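Local coordinates for uridylate kinase (Archaeoglobus fulgidus, PDB 2IJ9), which probably catalyses the reversible, ATP-dependent phosphorylation of UMP to UDP in the de novo pathway of pyrimidine nucleotide synthesis, at residues Asn33-Val39 with Tyr102-Gly108; Val39-Ala45 with Ala69-Ala74. The protein carries 1 engineered substitution. All blocks are in the same frame, centred on the assembly; numbering follows the deposited sequence.

Interaction 1: Asn33-Val39 with Tyr102-Gly108; sequences NQVFVVV and YRVVVMG
Val35, Val37 and Val39 exchange backbone hydrogen bonds with Arg103, Val105 and Met107, joining two parallel strands at one margin of the central sheet of the amino acid kinase fold. The strand axes run 14° apart. Val37 is held through both its own N and its own O: N donates to Val105 O (2.7 Å), and O accepts from Met107 N (2.8 Å). Val35 does the same with Arg103 O and Val105 N, and Val39 N on Met107 O closes the series.

The packing is dense over both faces of this part. On one, Val35 CB meets Val104 CG2 at 3.7 Å and the side chains of Val39 and Val106 cross at about a right angle, their CG1 methyls 3.8 Å apart, under helices 16-32 and 59-80. On the other, Phe36 and Val105 lie beside Val38 and Met107. Val38 CG2 runs alongside Met107 CG (4.0 Å), and helix 92-99 covers this face.

The start of the strands is looser. Arg103 is exposed, and its guanidinium NH1 donates a weak hydrogen bond to Gln34 OE1 (3.3 Å), the amide and guanidinium planes being 53° apart; NH1 also reaches Ser99 O weakly. Gln34 itself is buried: a bend at chi2 (72°) turns its amide toward the neighbouring strand, where NE2 donates to Tyr102 O at 3.1 Å, in the carbonyl plane.

Interaction 2: Val39-Ala45 with Ala69-Ala74; sequences VGGGKLA and ATRLNA. With SO4 (sulfate ion), chain D.
The carboxamide of Asn73 is the flat group that helix 59-80 holds out to the glycine turn: one arm faces the carbonyl oxygens of Gly40 and Gly41, and the other lies near the Leu44 methyl CD2. Asn73 CG is 3.8 Å from Gly40 O and 4.1 Å from Gly41 O. With an alanine here, the two carbonyls would probably lose the polar group that now faces them, and Leu44 CD2 a neighbour.

Beside it, Thr70 turns its methyl to the turn. CG2, anti to the carbonyl carbon of Thr70 (OG1 at chi1 63°), reaches Gly41 N at 3.4 Å, while OG1 points elsewhere and bonds Ile67 O and Gly109 N. The second methyl of Val39, CG2, fits against the next turn of the helix, 3.6 Å from Ala74 CB. At the far end, small residues bring the two helices together: Ala69 CB lies 3.8 Å from Ala45 CB, and Leu44 CG leans on Ala69 CB as well (3.9 Å). Tyr48 of a second subunit also packs on Leu44.

The other side of the turn holds an anion. Gly41 N donates to sulfate O2 at 2.6 Å and Gly42 N to O4 at 3.3 Å; Gly42, with phi 59°, has a backbone that favours glycine. A glycine-rich strand-turn-helix gripping an anion through its amides is consistent with the predicted UMP and ATP contacts here, a nucleotide phosphate site of the amino acid kinase fold.

Interactions 1 and 2 have centres 15 Å apart and meet at Val39, the last residue of strand 34-39 and the first of the turn into helix 42-54. Along the chain, strand 34-39 comes first, then the glycine turn, helix 59-80 with 69-74, and finally strand 104-107, so interaction 2 falls between the two strands of interaction 1. The groups also touch directly: Gly108 CA lies 3.5 Å from Thr70 OG1, and Val106 CG1 is 3.9 Å from Ala74 O. Helix 59-80 thus packs on both the sheet and the turn, linking the parallel strands to the sulfate-holding loop at their C-terminal ends, close to predicted nucleotide-binding residues.

Interaction 1: Asn33-Val39 with Tyr102-Gly108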
loop_
_atom_site.group_PDB
_atom_site.type_symbol
_atom_site.label_atom_id
_atom_site.label_comp_id
_atom_site.label_asym_id
_atom_site.label_seq_id
_atom_site.Cartn_x
_atom_site.Cartn_y
_atom_site.Cartn_z
ATOM N N ASN B 33 -16.131 23.559 18.270
ATOM C CA ASN B 33 -16.255 22.581 19.353
ATOM C C ASN B 33 -14.948 21.966 19.822
ATOM O O ASN B 33 -13.857 22.444 19.477
ATOM C CB ASN B 33 -17.181 21.441 18.927
ATOM C CG ASN B 33 -18.421 21.925 18.211
ATOM O OD1 ASN B 33 -18.540 21.770 16.994
ATOM N ND2 ASN B 33 -19.353 22.514 18.959
ATOM N N GLN B 34 -15.088 20.891 20.605
ATOM C CA GLN B 34 -13.971 20.134 21.190
ATOM C C GLN B 34 -13.970 18.683 20.699
ATOM O O GLN B 34 -14.878 17.894 21.017
ATOM C CB GLN B 34 -14.043 20.182 22.719
ATOM C CG GLN B 34 -12.931 19.427 23.439
ATOM C CD GLN B 34 -11.573 20.107 23.347
ATOM O OE1 GLN B 34 -11.474 21.312 23.090
ATOM N NE2 GLN B 34 -10.514 19.334 23.572
ATOM N N VAL B 35 -12.939 18.342 19.927
ATOM C CA VAL B 35 -12.900 17.076 19.199
ATOM C C VAL B 35 -11.802 16.134 19.684
ATOM O O VAL B 35 -10.621 16.496 19.769
ATOM C CB VAL B 35 -12.687 17.287 17.674
ATOM C CG1 VAL B 35 -12.782 15.950 16.927
ATOM C CG2 VAL B 35 -13.670 18.313 17.102
ATOM N N PHE B 36 -12.207 14.910 19.988
ATOM C CA PHE B 36 -11.266 13.838 20.198
ATOM C C PHE B 36 -11.372 12.904 19.008
ATOM O O PHE B 36 -12.474 12.611 18.538
ATOM C CB PHE B 36 -11.618 13.088 21.477
ATOM C CG PHE B 36 -11.437 13.904 22.731
ATOM C CD1 PHE B 36 -10.457 13.564 23.659
ATOM C CD2 PHE B 36 -12.250 15.008 22.982
ATOM C CE1 PHE B 36 -10.293 14.314 24.806
ATOM C CE2 PHE B 36 -12.086 15.756 24.119
ATOM C CZ PHE B 36 -11.113 15.404 25.035
ATOM N N VAL B 37 -10.230 12.447 18.506
ATOM C CA VAL B 37 -10.203 11.491 17.403
ATOM C C VAL B 37 -9.459 10.214 17.784
ATOM O O VAL B 37 -8.316 10.261 18.237
ATOM C CB VAL B 37 -9.521 12.077 16.172
ATOM C CG1 VAL B 37 -9.578 11.069 15.046
ATOM C CG2 VAL B 37 -10.191 13.371 15.739
ATOM N N VAL B 38 -10.113 9.076 17.596
ATOM C CA VAL B 38 -9.468 7.784 17.791
ATOM C C VAL B 38 -9.300 7.011 16.463
ATOM O O VAL B 38 -10.258 6.455 15.916
ATOM C CB VAL B 38 -10.260 6.915 18.775
ATOM C CG1 VAL B 38 -9.515 5.595 19.061
ATOM C CG2 VAL B 38 -10.538 7.689 20.047
ATOM N N VAL B 39 -8.076 6.963 15.958
ATOM C CA VAL B 39 -7.799 6.247 14.729
ATOM C C VAL B 39 -7.484 4.765 14.997
ATOM O O VAL B 39 -7.031 4.388 16.073
ATOM C CB VAL B 39 -6.634 6.889 13.962
ATOM C CG1 VAL B 39 -6.685 8.427 14.063
ATOM C CG2 VAL B 39 -5.331 6.374 14.489
ATOM N N TYR B 102 -5.551 22.038 23.709
ATOM C CA TYR B 102 -5.817 21.900 22.275
ATOM C C TYR B 102 -7.266 21.579 21.986
ATOM O O TYR B 102 -7.935 20.933 22.797
ATOM C CB TYR B 102 -4.947 20.812 21.685
ATOM C CG TYR B 102 -3.488 21.148 21.710
ATOM C CD1 TYR B 102 -2.940 21.992 20.758
ATOM C CD2 TYR B 102 -2.654 20.633 22.691
ATOM C CE1 TYR B 102 -1.591 22.307 20.772
ATOM C CE2 TYR B 102 -1.302 20.928 22.706
ATOM C CZ TYR B 102 -0.777 21.769 21.748
ATOM O OH TYR B 102 0.563 22.076 21.767
ATOM N N ARG B 103 -7.744 22.035 20.825
ATOM C CA ARG B 103 -9.137 21.797 20.416
ATOM C C ARG B 103 -9.310 20.426 19.763
ATOM O O ARG B 103 -10.420 19.885 19.685
ATOM C CB ARG B 103 -9.661 22.911 19.497
ATOM C CG ARG B 103 -9.693 24.292 20.132
ATOM C CD ARG B 103 -10.370 24.318 21.511
ATOM N NE ARG B 103 -9.616 25.172 22.433
ATOM C CZ ARG B 103 -8.999 24.747 23.533
ATOM N NH1 ARG B 103 -9.067 23.473 23.891
ATOM N NH2 ARG B 103 -8.326 25.604 24.290
ATOM N N VAL B 104 -8.204 19.866 19.292
ATOM C CA VAL B 104 -8.227 18.521 18.754
ATOM C C VAL B 104 -7.149 17.645 19.386
ATOM O O VAL B 104 -5.974 17.995 19.424
ATOM C CB VAL B 104 -8.172 18.511 17.201
ATOM C CG1 VAL B 104 -7.827 17.138 16.663
ATOM C CG2 VAL B 104 -9.511 18.926 16.643
ATOM N N VAL B 105 -7.585 16.514 19.921
ATOM C CA VAL B 105 -6.678 15.494 20.382
ATOM C C VAL B 105 -6.913 14.255 19.533
ATOM O O VAL B 105 -8.047 13.896 19.253
ATOM C CB VAL B 105 -6.879 15.205 21.870
ATOM C CG1 VAL B 105 -5.954 14.071 22.341
ATOM C CG2 VAL B 105 -6.598 16.466 22.668
ATOM N N VAL B 106 -5.828 13.635 19.091
ATOM C CA VAL B 106 -5.896 12.462 18.240
ATOM C C VAL B 106 -5.067 11.354 18.859
ATOM O O VAL B 106 -3.853 11.496 19.027
ATOM C CB VAL B 106 -5.322 12.743 16.831
ATOM C CG1 VAL B 106 -5.455 11.518 15.961
ATOM C CG2 VAL B 106 -6.011 13.950 16.173
ATOM N N MET B 107 -5.717 10.244 19.179
ATOM C CA MET B 107 -5.016 9.105 19.766
ATOM C C MET B 107 -5.210 7.778 19.040
ATOM O O MET B 107 -6.182 7.576 18.303
ATOM C CB MET B 107 -5.424 8.929 21.229
ATOM C CG MET B 107 -6.880 8.578 21.440
ATOM S SD MET B 107 -7.233 8.708 23.184
ATOM C CE MET B 107 -6.113 7.440 23.746
ATOM N N GLY B 108 -4.280 6.862 19.293
ATOM C CA GLY B 108 -4.385 5.507 18.780
ATOM C C GLY B 108 -5.132 4.683 19.799
ATOM O O GLY B 108 -6.100 5.162 20.391
#

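Interaction 2: Val39-Ala45 with Ala69-Ala74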
loop_
_atom_site.group_PDB
_atom_site.type_symbol
_atom_site.label_atom_id
_atom_site.label_comp_id
_atom_site.label_asym_id
_atom_site.label_seq_id
_atom_site.Cartn_x
_atom_site.Cartn_y
_atom_site.Cartn_z
ATOM N N VAL B 39 -8.076 6.963 15.958
ATOM C CA VAL B 39 -7.799 6.247 14.729
ATOM C C VAL B 39 -7.484 4.765 14.997
ATOM O O VAL B 39 -7.031 4.388 16.073
ATOM C CB VAL B 39 -6.634 6.889 13.962
ATOM C CG1 VAL B 39 -6.685 8.427 14.063
ATOM C CG2 VAL B 39 -5.331 6.374 14.489
ATOM N N GLY B 40 -7.736 3.923 14.006
ATOM C CA GLY B 40 -7.473 2.503 14.128
ATOM C C GLY B 40 -6.304 2.072 13.267
ATOM O O GLY B 40 -5.708 2.883 12.551
ATOM N N GLY B 41 -5.975 0.785 13.325
ATOM C CA GLY B 41 -4.771 0.276 12.672
ATOM C C GLY B 41 -4.779 0.168 11.155
ATOM O O GLY B 41 -3.716 0.246 10.522
ATOM N N GLY B 42 -5.969 -0.036 10.583
ATOM C CA GLY B 42 -6.148 -0.142 9.138
ATOM C C GLY B 42 -5.338 -1.268 8.520
ATOM O O GLY B 42 -5.106 -2.323 9.143
ATOM N N LYS B 43 -4.894 -1.028 7.289
ATOM C CA LYS B 43 -4.081 -1.988 6.548
ATOM C C LYS B 43 -2.851 -2.275 7.400
ATOM O O LYS B 43 -2.578 -3.420 7.775
ATOM C CB LYS B 43 -3.674 -1.397 5.183
ATOM C CG LYS B 43 -3.224 -2.421 4.138
ATOM C CD LYS B 43 -2.754 -1.762 2.826
ATOM C CE LYS B 43 -3.915 -1.366 1.901
ATOM N NZ LYS B 43 -3.488 -1.190 0.469
ATOM N N LEU B 44 -2.167 -1.190 7.746
ATOM C CA LEU B 44 -0.949 -1.205 8.536
ATOM C C LEU B 44 -0.962 -2.206 9.693
ATOM O O LEU B 44 -0.112 -3.095 9.761
ATOM C CB LEU B 44 -0.682 0.200 9.069
ATOM C CG LEU B 44 0.679 0.372 9.731
ATOM C CD1 LEU B 44 1.741 0.008 8.734
ATOM C CD2 LEU B 44 0.867 1.789 10.228
ATOM N N ALA B 45 -1.921 -2.064 10.604
ATOM C CA ALA B 45 -1.999 -2.986 11.717
ATOM C C ALA B 45 -2.265 -4.396 11.224
ATOM O O ALA B 45 -1.530 -5.319 11.597
ATOM C CB ALA B 45 -3.043 -2.562 12.699
ATOM N N ALA B 69 0.976 0.708 15.427
ATOM C CA ALA B 69 0.375 1.045 14.145
ATOM C C ALA B 69 -0.713 2.122 14.244
ATOM O O ALA B 69 -0.679 3.121 13.510
ATOM C CB ALA B 69 -0.179 -0.210 13.509
ATOM N N THR B 70 -1.667 1.925 15.155
ATOM C CA THR B 70 -2.709 2.913 15.324
ATOM C C THR B 70 -2.050 4.271 15.559
ATOM O O THR B 70 -2.390 5.240 14.897
ATOM C CB THR B 70 -3.697 2.557 16.465
ATOM O OG1 THR B 70 -3.001 2.525 17.720
ATOM C CG2 THR B 70 -4.318 1.210 16.234
ATOM N N ARG B 71 -1.072 4.310 16.464
ATOM C CA ARG B 71 -0.410 5.554 16.854
ATOM C C ARG B 71 0.241 6.234 15.652
ATOM O O ARG B 71 0.222 7.455 15.539
ATOM C CB ARG B 71 0.657 5.290 17.918
ATOM C CG ARG B 71 0.197 4.507 19.130
ATOM C CD ARG B 71 -0.166 5.413 20.268
ATOM N NE ARG B 71 -0.668 4.649 21.404
ATOM C CZ ARG B 71 0.111 4.033 22.282
ATOM N NH1 ARG B 71 1.429 4.094 22.148
ATOM N NH2 ARG B 71 -0.427 3.362 23.291
ATOM N N LEU B 72 0.799 5.423 14.758
ATOM C CA LEU B 72 1.429 5.899 13.533
ATOM C C LEU B 72 0.416 6.534 12.572
ATOM O O LEU B 72 0.631 7.636 12.069
ATOM C CB LEU B 72 2.169 4.751 12.841
ATOM C CG LEU B 72 3.124 5.138 11.717
ATOM C CD1 LEU B 72 3.827 6.486 11.933
ATOM C CD2 LEU B 72 4.130 4.040 11.574
ATOM N N ASN B 73 -0.686 5.833 12.328
ATOM C CA ASN B 73 -1.780 6.412 11.591
ATOM C C ASN B 73 -2.205 7.726 12.213
ATOM O O ASN B 73 -2.446 8.714 11.514
ATOM C CB ASN B 73 -2.948 5.445 11.568
ATOM C CG ASN B 73 -2.643 4.222 10.771
ATOM O OD1 ASN B 73 -3.035 3.115 11.130
ATOM N ND2 ASN B 73 -1.920 4.408 9.676
ATOM N N ALA B 74 -2.269 7.738 13.536
ATOM C CA ALA B 74 -2.722 8.906 14.256
ATOM C C ALA B 74 -1.790 10.088 14.002
ATOM O O ALA B 74 -2.253 11.214 13.776
ATOM C CB ALA B 74 -2.800 8.601 15.704
HETATM S S SO4 D . -9.018 -0.981 13.288
HETATM O O1 SO4 D . -9.676 0.308 13.142
HETATM O O2 SO4 D . -7.854 -0.859 14.161
HETATM O O3 SO4 D . -9.971 -1.917 13.890
HETATM O O4 SO4 D . -8.565 -1.458 11.983
#